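Local coordinates for cycloalternan-forming enzyme (Listeria monocytogenes serovar 1/2a, PDB 5F7U), which belongs to glycoside hydrolase family 31 and combines a TIM-barrel domain with several beta-rich domains, among them a family 6 carbohydrate-binding module, at residues 468-471 / 472-475; 522-526 / 527-531; 569-572 / 573-577; 516-519 / 520-523. The protein carries 1 engineered substitution. All coordinates share one frame; numbering follows the deposited sequence.

Contact 1: 468-471 / 472-475; sequences YEQR and DNDE. With GLC (alpha-D-glucopyranose), chain C; GLC (alpha-D-glucopyranose), chain B.
Tyr468 and Asp472 exchange hydrogen bonds where helix 469-481 begins. Asp472 N donates to Tyr468 O, and in return Tyr468, the N-cap residue, sends its own N-H to Asp472 OD2 at 3.0 Å, meeting that oxygen from above the carboxylate plane, 47° out of it. Held at the start of the helix, this carboxylate would probably be favoured by the helix dipole. The i to i+4 pattern then continues through Asn473 N to Glu469 O, Asp474 N to Gln470 O and Glu475 N to Arg471 O.

Among side chains, Gln470 bends at chi2 (56°), which swings its amide along the helix so that NE2 donates to Asp474 OD1 at 3.0 Å, the two flat groups turned 61° apart. Both ends are held further: Gln470 OE1 accepts from Lys419 N, and Asp474 OD2 is bonded to Tyr409 OH. Arg471 leaves the turn to form a salt bridge with Glu406.

All this belongs to the TIM-barrel domain, on the helix that follows barrel strand 452-457, and its first turn forms part of a glycan pocket. A water links Glu469 OE2, to which it donates, with Asn473 ND2, from which it accepts, at 2.8 Å each; Asn473 OD1 is bonded to Lys420 NZ.

The sugar contacts are polar and apolar. O4 of the chain C alpha-D-glucopyranose donates to Glu469 OE1 at 2.6 Å, while Gln470 N donates to its O6 at 2.9 Å. C6 of the same sugar lies over one face of the Tyr468 ring, toward the rim, 3.6 Å from Tyr468 CE2.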
loop_
_atom_site.group_PDB
_atom_site.type_symbol
_atom_site.label_atom_id
_atom_site.label_comp_id
_atom_site.label_asym_id
_atom_site.label_seq_id
_atom_site.Cartn_x
_atom_site.Cartn_y
_atom_site.Cartn_z
ATOM N N TYR A 468 36.310 14.849 -11.382
ATOM C CA TYR A 468 36.150 13.474 -11.868
ATOM C C TYR A 468 35.767 13.550 -13.336
ATOM O O TYR A 468 34.648 13.953 -13.678
ATOM C CB TYR A 468 35.086 12.701 -11.060
ATOM C CG TYR A 468 35.199 11.204 -11.195
ATOM C CD1 TYR A 468 36.094 10.483 -10.404
ATOM C CD2 TYR A 468 34.397 10.492 -12.113
ATOM C CE1 TYR A 468 36.207 9.100 -10.515
ATOM C CE2 TYR A 468 34.497 9.104 -12.229
ATOM C CZ TYR A 468 35.403 8.412 -11.426
ATOM O OH TYR A 468 35.540 7.040 -11.515
ATOM N N GLU A 469 36.719 13.185 -14.199
ATOM C CA GLU A 469 36.642 13.491 -15.635
ATOM C C GLU A 469 35.283 13.232 -16.302
ATOM O O GLU A 469 34.690 14.158 -16.877
ATOM C CB GLU A 469 37.764 12.780 -16.393
ATOM C CG GLU A 469 37.909 13.232 -17.835
ATOM C CD GLU A 469 39.069 12.558 -18.558
ATOM O OE1 GLU A 469 39.602 11.532 -18.076
ATOM O OE2 GLU A 469 39.436 13.047 -19.641
ATOM N N GLN A 470 34.791 11.992 -16.217
ATOM C CA GLN A 470 33.537 11.627 -16.886
ATOM C C GLN A 470 32.341 12.414 -16.381
ATOM O O GLN A 470 31.508 12.844 -17.171
ATOM C CB GLN A 470 33.252 10.118 -16.806
ATOM C CG GLN A 470 32.151 9.649 -17.765
ATOM C CD GLN A 470 32.461 10.011 -19.211
ATOM O OE1 GLN A 470 33.552 9.751 -19.690
ATOM N NE2 GLN A 470 31.506 10.619 -19.901
ATOM N N ARG A 471 32.282 12.595 -15.063
ATOM C CA ARG A 471 31.203 13.319 -14.414
ATOM C C ARG A 471 31.250 14.789 -14.856
ATOM O O ARG A 471 30.211 15.364 -15.189
ATOM C CB ARG A 471 31.344 13.175 -12.900
ATOM C CG ARG A 471 30.082 13.389 -12.084
ATOM C CD ARG A 471 30.498 13.456 -10.609
ATOM N NE ARG A 471 30.878 14.824 -10.240
ATOM C CZ ARG A 471 31.856 15.176 -9.411
ATOM N NH1 ARG A 471 32.052 16.464 -9.180
ATOM N NH2 ARG A 471 32.642 14.278 -8.812
ATOM N N ASP A 472 32.453 15.370 -14.885
ATOM C CA ASP A 472 32.662 16.753 -15.346
ATOM C C ASP A 472 32.222 16.940 -16.809
ATOM O O ASP A 472 31.488 17.880 -17.120
ATOM C CB ASP A 472 34.118 17.200 -15.103
ATOM C CG ASP A 472 34.458 17.306 -13.620
ATOM O OD1 ASP A 472 33.542 17.608 -12.807
ATOM O OD2 ASP A 472 35.629 17.070 -13.246
ATOM N N ASN A 473 32.629 16.014 -17.678
ATOM C CA ASN A 473 32.187 16.000 -19.081
ATOM C C ASN A 473 30.657 15.972 -19.222
ATOM O O ASN A 473 30.072 16.785 -19.952
ATOM C CB ASN A 473 32.800 14.809 -19.835
ATOM C CG ASN A 473 34.304 14.928 -20.051
ATOM O OD1 ASN A 473 34.924 15.957 -19.785
ATOM N ND2 ASN A 473 34.900 13.845 -20.537
ATOM N N ASP A 474 30.017 15.041 -18.502
ATOM C CA ASP A 474 28.571 14.895 -18.535
ATOM C C ASP A 474 27.852 16.146 -18.048
ATOM O O ASP A 474 26.843 16.543 -18.631
ATOM C CB ASP A 474 28.133 13.688 -17.700
ATOM C CG ASP A 474 28.527 12.356 -18.326
ATOM O OD1 ASP A 474 29.074 12.324 -19.453
ATOM O OD2 ASP A 474 28.274 11.314 -17.688
ATOM N N GLU A 475 28.394 16.770 -17.000
ATOM C CA GLU A 475 27.812 17.981 -16.445
ATOM C C GLU A 475 27.829 19.131 -17.448
ATOM O O GLU A 475 26.817 19.817 -17.627
ATOM C CB GLU A 475 28.530 18.405 -15.165
ATOM C CG GLU A 475 27.827 19.581 -14.513
ATOM C CD GLU A 475 28.412 20.000 -13.191
ATOM O OE1 GLU A 475 28.615 21.218 -13.005
ATOM O OE2 GLU A 475 28.668 19.127 -12.348
HETATM C C1 GLC C . 38.416 6.087 -15.034
HETATM C C2 GLC C . 39.051 6.267 -16.421
HETATM C C3 GLC C . 39.819 7.588 -16.523
HETATM C C4 GLC C . 38.949 8.771 -16.102
HETATM C C5 GLC C . 38.314 8.532 -14.723
HETATM C C6 GLC C . 37.291 9.607 -14.387
HETATM O O2 GLC C . 39.928 5.175 -16.711
HETATM O O3 GLC C . 40.257 7.790 -17.870
HETATM O O4 GLC C . 39.736 9.962 -16.063
HETATM O O5 GLC C . 37.650 7.255 -14.684
HETATM O O6 GLC C . 36.232 9.571 -15.354
HETATM C C1 GLC B . 40.188 8.112 -10.387
HETATM C C2 GLC B . 41.557 7.539 -9.943
HETATM C C3 GLC B . 42.128 6.462 -10.887
HETATM C C4 GLC B . 41.064 5.449 -11.311
HETATM C C5 GLC B . 39.928 6.273 -11.917
HETATM C C6 GLC B . 38.925 5.479 -12.746
HETATM O O1 GLC B . 40.334 9.176 -11.351
HETATM O O2 GLC B . 42.508 8.603 -9.808
HETATM O O3 GLC B . 43.219 5.777 -10.267
HETATM O O4 GLC B . 41.595 4.529 -12.271
HETATM O O5 GLC B . 39.310 7.088 -10.906
HETATM O O6 GLC B . 39.422 5.696 -14.074
HETATM O O HOH W 1 37.495 14.004 -21.462
#

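Contact 2: 522-526 / 527-531; sequences REYLL and TEVGI
Leu526 meets Ile531 across the turn that ends helix 523-527, and its side chain can be followed outward. CB packs on Ile577 of helix 555-577. CG, the branch point, comes to 4.1 Å from Ile531 CG1; beyond it CD1 goes to Phe573 of the same neighbouring helix, and CD2 lies against Ile531, 3.7 Å from its O and also near its CG1.

Beside this apolar pair the backbone changes its pattern of bonds. Tyr524 O accepts twice, from Glu528 N in the usual i to i+4 step and from Val529 N at 3.0 Å, an i to i+5 bond of pi-helical type. Ile531 N then reaches back to Leu525 O at 3.0 Å, nearly straight (175° at the hydrogen). Gly530 leaves helical geometry with positive phi (81°), and its CA lies 3.4 Å from Leu526 O in a CA-H...O contact. The Val529 and Tyr524 side chains lie side by side, Val529 CG2 3.9 Å from Tyr524 CD2, while Tyr524 OH bonds Tyr409 O.

A water donates to both Leu526 O, at 2.8 Å, and Ile531 O. The chemistry thus divides in two: apolar branches fasten the turn to its surroundings, whereas the carbonyls left by the widened helix end are served by backbone N-H groups and a water.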
loop_
_atom_site.group_PDB
_atom_site.type_symbol
_atom_site.label_atom_id
_atom_site.label_comp_id
_atom_site.label_asym_id
_atom_site.label_seq_id
_atom_site.Cartn_x
_atom_site.Cartn_y
_atom_site.Cartn_z
ATOM N N ARG A 522 22.710 4.555 -19.718
ATOM C CA ARG A 522 22.465 3.299 -19.027
ATOM C C ARG A 522 22.074 2.146 -19.949
ATOM O O ARG A 522 21.927 1.022 -19.465
ATOM C CB ARG A 522 21.358 3.469 -17.961
ATOM C CG ARG A 522 21.826 4.155 -16.695
ATOM C CD ARG A 522 21.476 5.626 -16.703
ATOM N NE ARG A 522 21.912 6.286 -15.469
ATOM C CZ ARG A 522 22.376 7.526 -15.411
ATOM N NH1 ARG A 522 22.785 8.038 -14.243
ATOM N NH2 ARG A 522 22.463 8.243 -16.523
ATOM N N GLU A 523 21.918 2.405 -21.254
ATOM C CA GLU A 523 21.439 1.366 -22.182
ATOM C C GLU A 523 22.241 0.062 -22.090
ATOM O O GLU A 523 21.655 -1.025 -22.006
ATOM C CB GLU A 523 21.442 1.875 -23.630
ATOM C CG GLU A 523 20.697 0.954 -24.591
ATOM C CD GLU A 523 21.062 1.171 -26.053
ATOM O OE1 GLU A 523 21.251 2.327 -26.476
ATOM O OE2 GLU A 523 21.160 0.179 -26.810
ATOM N N TYR A 524 23.576 0.170 -22.104
ATOM C CA TYR A 524 24.440 -1.012 -22.103
ATOM C C TYR A 524 24.203 -1.951 -20.902
ATOM O O TYR A 524 24.440 -3.156 -21.010
ATOM C CB TYR A 524 25.927 -0.611 -22.228
ATOM C CG TYR A 524 26.583 -0.266 -20.913
ATOM C CD1 TYR A 524 26.389 0.994 -20.322
ATOM C CD2 TYR A 524 27.414 -1.194 -20.254
ATOM C CE1 TYR A 524 26.988 1.311 -19.104
ATOM C CE2 TYR A 524 28.024 -0.879 -19.031
ATOM C CZ TYR A 524 27.803 0.370 -18.466
ATOM O OH TYR A 524 28.395 0.691 -17.258
ATOM N N LEU A 525 23.715 -1.400 -19.781
ATOM C CA LEU A 525 23.417 -2.189 -18.580
ATOM C C LEU A 525 22.303 -3.180 -18.853
ATOM O O LEU A 525 22.309 -4.297 -18.339
ATOM C CB LEU A 525 23.051 -1.288 -17.379
ATOM C CG LEU A 525 24.145 -0.283 -16.944
ATOM C CD1 LEU A 525 23.558 0.772 -16.011
ATOM C CD2 LEU A 525 25.328 -0.983 -16.269
ATOM N N LEU A 526 21.374 -2.763 -19.701
ATOM C CA LEU A 526 20.227 -3.585 -20.075
ATOM C C LEU A 526 20.549 -4.491 -21.270
ATOM O O LEU A 526 20.311 -5.696 -21.215
ATOM C CB LEU A 526 19.027 -2.680 -20.356
ATOM C CG LEU A 526 18.415 -2.032 -19.099
ATOM C CD1 LEU A 526 17.760 -0.712 -19.446
ATOM C CD2 LEU A 526 17.405 -2.942 -18.432
ATOM N N THR A 527 21.123 -3.922 -22.326
ATOM C CA THR A 527 21.298 -4.670 -23.570
ATOM C C THR A 527 22.441 -5.695 -23.477
ATOM O O THR A 527 22.323 -6.798 -24.024
ATOM C CB THR A 527 21.505 -3.732 -24.773
ATOM O OG1 THR A 527 22.637 -2.904 -24.535
ATOM C CG2 THR A 527 20.288 -2.837 -24.973
ATOM N N GLU A 528 23.527 -5.334 -22.783
ATOM C CA GLU A 528 24.747 -6.155 -22.753
ATOM C C GLU A 528 25.034 -6.786 -21.386
ATOM O O GLU A 528 25.387 -7.967 -21.309
ATOM C CB GLU A 528 25.951 -5.326 -23.215
ATOM C CG GLU A 528 25.743 -4.691 -24.586
ATOM C CD GLU A 528 26.919 -3.880 -25.048
ATOM O OE1 GLU A 528 27.693 -4.424 -25.861
ATOM O OE2 GLU A 528 27.067 -2.705 -24.624
ATOM N N VAL A 529 24.914 -6.008 -20.314
ATOM C CA VAL A 529 25.134 -6.549 -18.965
ATOM C C VAL A 529 23.946 -7.430 -18.559
ATOM O O VAL A 529 24.110 -8.392 -17.799
ATOM C CB VAL A 529 25.416 -5.438 -17.915
ATOM C CG1 VAL A 529 25.743 -6.042 -16.560
ATOM C CG2 VAL A 529 26.569 -4.550 -18.363
ATOM N N GLY A 530 22.764 -7.110 -19.091
ATOM C CA GLY A 530 21.558 -7.926 -18.911
ATOM C C GLY A 530 20.790 -7.766 -17.608
ATOM O O GLY A 530 20.150 -8.719 -17.146
ATOM N N ILE A 531 20.831 -6.575 -17.017
ATOM C CA ILE A 531 20.083 -6.352 -15.768
ATOM C C ILE A 531 18.558 -6.393 -15.965
ATOM O O ILE A 531 18.054 -6.293 -17.106
ATOM C CB ILE A 531 20.535 -5.073 -15.023
ATOM C CG1 ILE A 531 20.058 -3.814 -15.751
ATOM C CG2 ILE A 531 22.042 -5.113 -14.775
ATOM C CD1 ILE A 531 20.184 -2.515 -14.947
HETATM O O HOH W 2 18.163 -6.733 -19.816
#

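Contact 3: 569-572 / 573-577; sequences SYFD and FAKSI
One face of the Phe571 ring carries the aliphatic part of Lys575, whose CG stands over it. The two side chains run side by side in the same direction, and Lys575 CD comes to 3.6 Å from Phe571 CZ at the far end of the ring. Torsions on both sides account for this: Phe571 holds CG opposite its backbone N (chi1 179°), which lays the ring on the side of the following turn, where Lys575 stands. Lys575 runs extended through chi2 (-166°), which lays CG and CD along the ring; the bend comes only beyond CD, at chi3, and turns CE and the amine off past the rim. The methylenes do the touching.

The Phe573 ring is used differently. Its edge, near the ring plane, faces Tyr570 O, and Phe573 CB lies 3.3 Å from Ser569 O. Tyr570 O is already the acceptor for Ala574 N at 2.9 Å, while Ala574 CB rests 3.5 Å from the same oxygen.

Regular i to i+4 bonds carry the backbone: Phe573 N to Ser569 O, Lys575 N to Phe571 O at 3.1 Å, and Ser576 N to Asp572 O at 3.0 Å. Ser576 also turns OG back along the helix to donate to Phe573 O at 2.7 Å.

In sequence, helix 555-577 links barrel strands 534-536 and 584-585. On its inner side Tyr570 makes an edge-to-face stack with Phe534 and bonds Gln457 through OH, and Ala574 also packs on Phe534. Phe571 lies against Leu360 and Ser583, while Ser569 touches Val515 of helix 512-520 and Ile577 reaches Glu523 of helix 523-527.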
loop_
_atom_site.group_PDB
_atom_site.type_symbol
_atom_site.label_atom_id
_atom_site.label_comp_id
_atom_site.label_asym_id
_atom_site.label_seq_id
_atom_site.Cartn_x
_atom_site.Cartn_y
_atom_site.Cartn_z
ATOM N N SER A 569 9.823 7.277 -16.060
ATOM C CA SER A 569 10.759 7.344 -17.204
ATOM C C SER A 569 11.682 6.137 -17.221
ATOM O O SER A 569 11.871 5.505 -18.277
ATOM C CB SER A 569 11.586 8.626 -17.193
ATOM O OG SER A 569 10.781 9.745 -17.520
ATOM N N TYR A 570 12.247 5.819 -16.056
ATOM C CA TYR A 570 13.126 4.663 -15.936
ATOM C C TYR A 570 12.393 3.342 -16.133
ATOM O O TYR A 570 12.937 2.426 -16.755
ATOM C CB TYR A 570 13.775 4.647 -14.576
ATOM C CG TYR A 570 15.152 5.245 -14.470
ATOM C CD1 TYR A 570 15.325 6.604 -14.187
ATOM C CD2 TYR A 570 16.287 4.432 -14.555
ATOM C CE1 TYR A 570 16.604 7.142 -14.009
ATOM C CE2 TYR A 570 17.567 4.957 -14.383
ATOM C CZ TYR A 570 17.717 6.316 -14.104
ATOM O OH TYR A 570 18.978 6.857 -13.884
ATOM N N PHE A 571 11.187 3.228 -15.561
ATOM C CA PHE A 571 10.397 1.998 -15.657
ATOM C C PHE A 571 10.091 1.683 -17.127
ATOM O O PHE A 571 10.305 0.553 -17.581
ATOM C CB PHE A 571 9.080 2.128 -14.864
ATOM C CG PHE A 571 8.193 0.899 -14.927
ATOM C CD1 PHE A 571 8.532 -0.274 -14.237
ATOM C CD2 PHE A 571 7.003 0.920 -15.659
ATOM C CE1 PHE A 571 7.709 -1.405 -14.297
ATOM C CE2 PHE A 571 6.187 -0.206 -15.734
ATOM C CZ PHE A 571 6.530 -1.369 -15.043
ATOM N N ASP A 572 9.602 2.696 -17.851
ATOM C CA ASP A 572 9.267 2.547 -19.279
ATOM C C ASP A 572 10.505 2.241 -20.104
ATOM O O ASP A 572 10.477 1.384 -20.993
ATOM C CB ASP A 572 8.621 3.819 -19.835
ATOM C CG ASP A 572 7.252 4.103 -19.230
ATOM O OD1 ASP A 572 6.707 3.235 -18.514
ATOM O OD2 ASP A 572 6.738 5.223 -19.471
ATOM N N PHE A 573 11.591 2.944 -19.803
ATOM C CA PHE A 573 12.855 2.718 -20.519
ATOM C C PHE A 573 13.359 1.280 -20.355
ATOM O O PHE A 573 13.690 0.620 -21.350
ATOM C CB PHE A 573 13.913 3.729 -20.081
ATOM C CG PHE A 573 15.312 3.363 -20.503
ATOM C CD1 PHE A 573 15.664 3.353 -21.852
ATOM C CD2 PHE A 573 16.276 3.039 -19.542
ATOM C CE1 PHE A 573 16.975 3.015 -22.255
ATOM C CE2 PHE A 573 17.578 2.709 -19.934
ATOM C CZ PHE A 573 17.921 2.685 -21.284
ATOM N N ALA A 574 13.422 0.796 -19.116
ATOM C CA ALA A 574 13.919 -0.555 -18.854
ATOM C C ALA A 574 13.053 -1.608 -19.555
ATOM O O ALA A 574 13.583 -2.509 -20.194
ATOM C CB ALA A 574 14.009 -0.813 -17.358
ATOM N N LYS A 575 11.733 -1.446 -19.463
ATOM C CA LYS A 575 10.768 -2.350 -20.096
ATOM C C LYS A 575 10.856 -2.371 -21.609
ATOM O O LYS A 575 10.621 -3.418 -22.242
ATOM C CB LYS A 575 9.346 -1.988 -19.657
ATOM C CG LYS A 575 8.841 -2.834 -18.519
ATOM C CD LYS A 575 7.323 -2.703 -18.336
ATOM C CE LYS A 575 6.564 -3.653 -19.242
ATOM N NZ LYS A 575 5.100 -3.740 -18.915
ATOM N N SER A 576 11.225 -1.227 -22.195
ATOM C CA SER A 576 11.377 -1.115 -23.648
ATOM C C SER A 576 12.463 -2.050 -24.184
ATOM O O SER A 576 12.367 -2.538 -25.314
ATOM C CB SER A 576 11.605 0.348 -24.078
ATOM O OG SER A 576 12.962 0.781 -23.964
ATOM N N ILE A 577 13.470 -2.321 -23.350
ATOM C CA ILE A 577 14.576 -3.209 -23.691
ATOM C C ILE A 577 14.353 -4.631 -23.165
ATOM O O ILE A 577 14.580 -5.614 -23.886
ATOM C CB ILE A 577 15.935 -2.618 -23.229
ATOM C CG1 ILE A 577 16.241 -1.348 -24.049
ATOM C CG2 ILE A 577 17.064 -3.634 -23.420
ATOM C CD1 ILE A 577 17.241 -0.388 -23.442
#

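Contact 4: 516-519 / 520-523; sequences DWWT and SQRE
The guanidinium of Arg522 lies flat on the indole of Trp518, the two planes only 16° apart and their centres 3.8 Å from each other. Arg522 CZ stands over the five-membered ring in a cation-pi contact, with Trp518 NE1 beneath the centre of the guanidinium and NH1 displaced toward the benzene part, 3.5 Å from Trp518 CZ2. A bend at chi2 (98°) turns the arginine back over the ring. Its NH2 also donates to Trp518 O at 3.0 Å, so one residue offers both a ring face and a carbonyl, and this fixes the rotation of the charged group. Gln521 N reaches the same carbonyl oxygen from the opposite face of its plane.

Here helix 512-520 of the TIM-barrel domain ends, just before the short helix 523-527. Arg522 N donates to Thr519 O at 2.9 Å, an i to i+3 bond that tightens the chain as the helix gives out. Ser520 OG folds back to donate to Trp517 O at 2.6 Å, an oxygen that takes only a weak bond from Gln521 N.

Trp517 and Gln521 form the second flat pair, less closely matched: amide and indole planes are 34° apart. Gln521 OE1 lies over one face of the indole toward its rim, and NE2 comes to 3.3 Å from Trp517 CZ2. Both indole N-H groups have partners beyond the turn, Trp517 NE1 bonding Gly422 O and Trp518 NE1 bonding Tyr570 OH. Phe509 makes an edge-to-face stack with Trp518, as Tyr477 does with Trp517, while Arg522 NE donates to Gln457 OE1.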
loop_
_atom_site.group_PDB
_atom_site.type_symbol
_atom_site.label_atom_id
_atom_site.label_comp_id
_atom_site.label_asym_id
_atom_site.label_seq_id
_atom_site.Cartn_x
_atom_site.Cartn_y
_atom_site.Cartn_z
ATOM N N ASP A 516 15.929 10.839 -22.888
ATOM C CA ASP A 516 16.586 9.987 -23.881
ATOM C C ASP A 516 18.098 9.943 -23.677
ATOM O O ASP A 516 18.687 8.862 -23.726
ATOM C CB ASP A 516 16.229 10.418 -25.318
ATOM C CG ASP A 516 14.768 10.088 -25.690
ATOM O OD1 ASP A 516 14.134 9.212 -25.034
ATOM O OD2 ASP A 516 14.247 10.711 -26.639
ATOM N N TRP A 517 18.712 11.098 -23.414
ATOM C CA TRP A 517 20.146 11.163 -23.134
ATOM C C TRP A 517 20.500 10.399 -21.867
ATOM O O TRP A 517 21.345 9.527 -21.883
ATOM C CB TRP A 517 20.640 12.601 -23.020
ATOM C CG TRP A 517 22.027 12.662 -22.505
ATOM C CD1 TRP A 517 23.157 12.192 -23.135
ATOM C CD2 TRP A 517 22.455 13.186 -21.240
ATOM N NE1 TRP A 517 24.255 12.389 -22.332
ATOM C CE2 TRP A 517 23.858 13.001 -21.167
ATOM C CE3 TRP A 517 21.789 13.795 -20.155
ATOM C CZ2 TRP A 517 24.620 13.415 -20.057
ATOM C CZ3 TRP A 517 22.547 14.201 -19.037
ATOM C CH2 TRP A 517 23.948 14.018 -19.009
ATOM N N TRP A 518 19.846 10.743 -20.769
ATOM C CA TRP A 518 20.145 10.130 -19.464
ATOM C C TRP A 518 20.037 8.606 -19.539
ATOM O O TRP A 518 20.960 7.894 -19.123
ATOM C CB TRP A 518 19.160 10.666 -18.446
ATOM C CG TRP A 518 19.455 10.340 -17.021
ATOM C CD1 TRP A 518 18.928 9.304 -16.288
ATOM C CD2 TRP A 518 20.271 11.101 -16.119
ATOM N NE1 TRP A 518 19.390 9.362 -14.984
ATOM C CE2 TRP A 518 20.211 10.454 -14.853
ATOM C CE3 TRP A 518 21.048 12.273 -16.255
ATOM C CZ2 TRP A 518 20.896 10.939 -13.721
ATOM C CZ3 TRP A 518 21.736 12.759 -15.127
ATOM C CH2 TRP A 518 21.648 12.084 -13.869
ATOM N N THR A 519 18.928 8.121 -20.109
ATOM C CA THR A 519 18.700 6.688 -20.260
ATOM C C THR A 519 19.677 6.041 -21.246
ATOM O O THR A 519 20.122 4.920 -21.010
ATOM C CB THR A 519 17.247 6.353 -20.613
ATOM O OG1 THR A 519 16.893 6.954 -21.858
ATOM C CG2 THR A 519 16.274 6.809 -19.479
ATOM N N SER A 520 20.055 6.758 -22.316
ATOM C CA SER A 520 21.039 6.211 -23.280
ATOM C C SER A 520 22.366 5.814 -22.600
ATOM O O SER A 520 23.044 4.875 -23.034
ATOM C CB SER A 520 21.305 7.164 -24.460
ATOM O OG SER A 520 22.106 8.277 -24.084
ATOM N N GLN A 521 22.719 6.527 -21.530
ATOM C CA GLN A 521 23.970 6.290 -20.812
ATOM C C GLN A 521 23.927 4.980 -20.049
ATOM O O GLN A 521 24.966 4.389 -19.758
ATOM C CB GLN A 521 24.263 7.433 -19.837
ATOM C CG GLN A 521 24.437 8.793 -20.499
ATOM C CD GLN A 521 24.797 9.854 -19.487
ATOM O OE1 GLN A 521 24.008 10.155 -18.591
ATOM N NE2 GLN A 521 25.991 10.418 -19.610
ATOM N N ARG A 522 22.710 4.555 -19.718
ATOM C CA ARG A 522 22.465 3.299 -19.027
ATOM C C ARG A 522 22.074 2.146 -19.949
ATOM O O ARG A 522 21.927 1.022 -19.465
ATOM C CB ARG A 522 21.358 3.469 -17.961
ATOM C CG ARG A 522 21.826 4.155 -16.695
ATOM C CD ARG A 522 21.476 5.626 -16.703
ATOM N NE ARG A 522 21.912 6.286 -15.469
ATOM C CZ ARG A 522 22.376 7.526 -15.411
ATOM N NH1 ARG A 522 22.785 8.038 -14.243
ATOM N NH2 ARG A 522 22.463 8.243 -16.523
ATOM N N GLU A 523 21.918 2.405 -21.254
ATOM C CA GLU A 523 21.439 1.366 -22.182
ATOM C C GLU A 523 22.241 0.062 -22.090
ATOM O O GLU A 523 21.655 -1.025 -22.006
ATOM C CB GLU A 523 21.442 1.875 -23.630
ATOM C CG GLU A 523 20.697 0.954 -24.591
ATOM C CD GLU A 523 21.062 1.171 -26.053
ATOM O OE1 GLU A 523 21.251 2.327 -26.476
ATOM O OE2 GLU A 523 21.160 0.179 -26.810
#

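Overall arrangement
All four contacts are local turns within the TIM-barrel domain, so each closes only a few residues and none nests in or crosses another. From the N terminus, contact 1 opens helix 469-481. Contact 4 ends helix 512-520 and runs directly into contact 2, sharing Arg522 and Glu523 with it; contact 2 leads on toward barrel strand 534-536. Contact 3, in the last turns of helix 555-577, comes after that strand. In space the series folds together: contacts 1 and 4 touch through Asp474 and Gln521, whereas contact 3 packs against both contacts 2 and 4, centre to centre about 12 and 11 Å respectively. Contacts 1 and 3 do not touch.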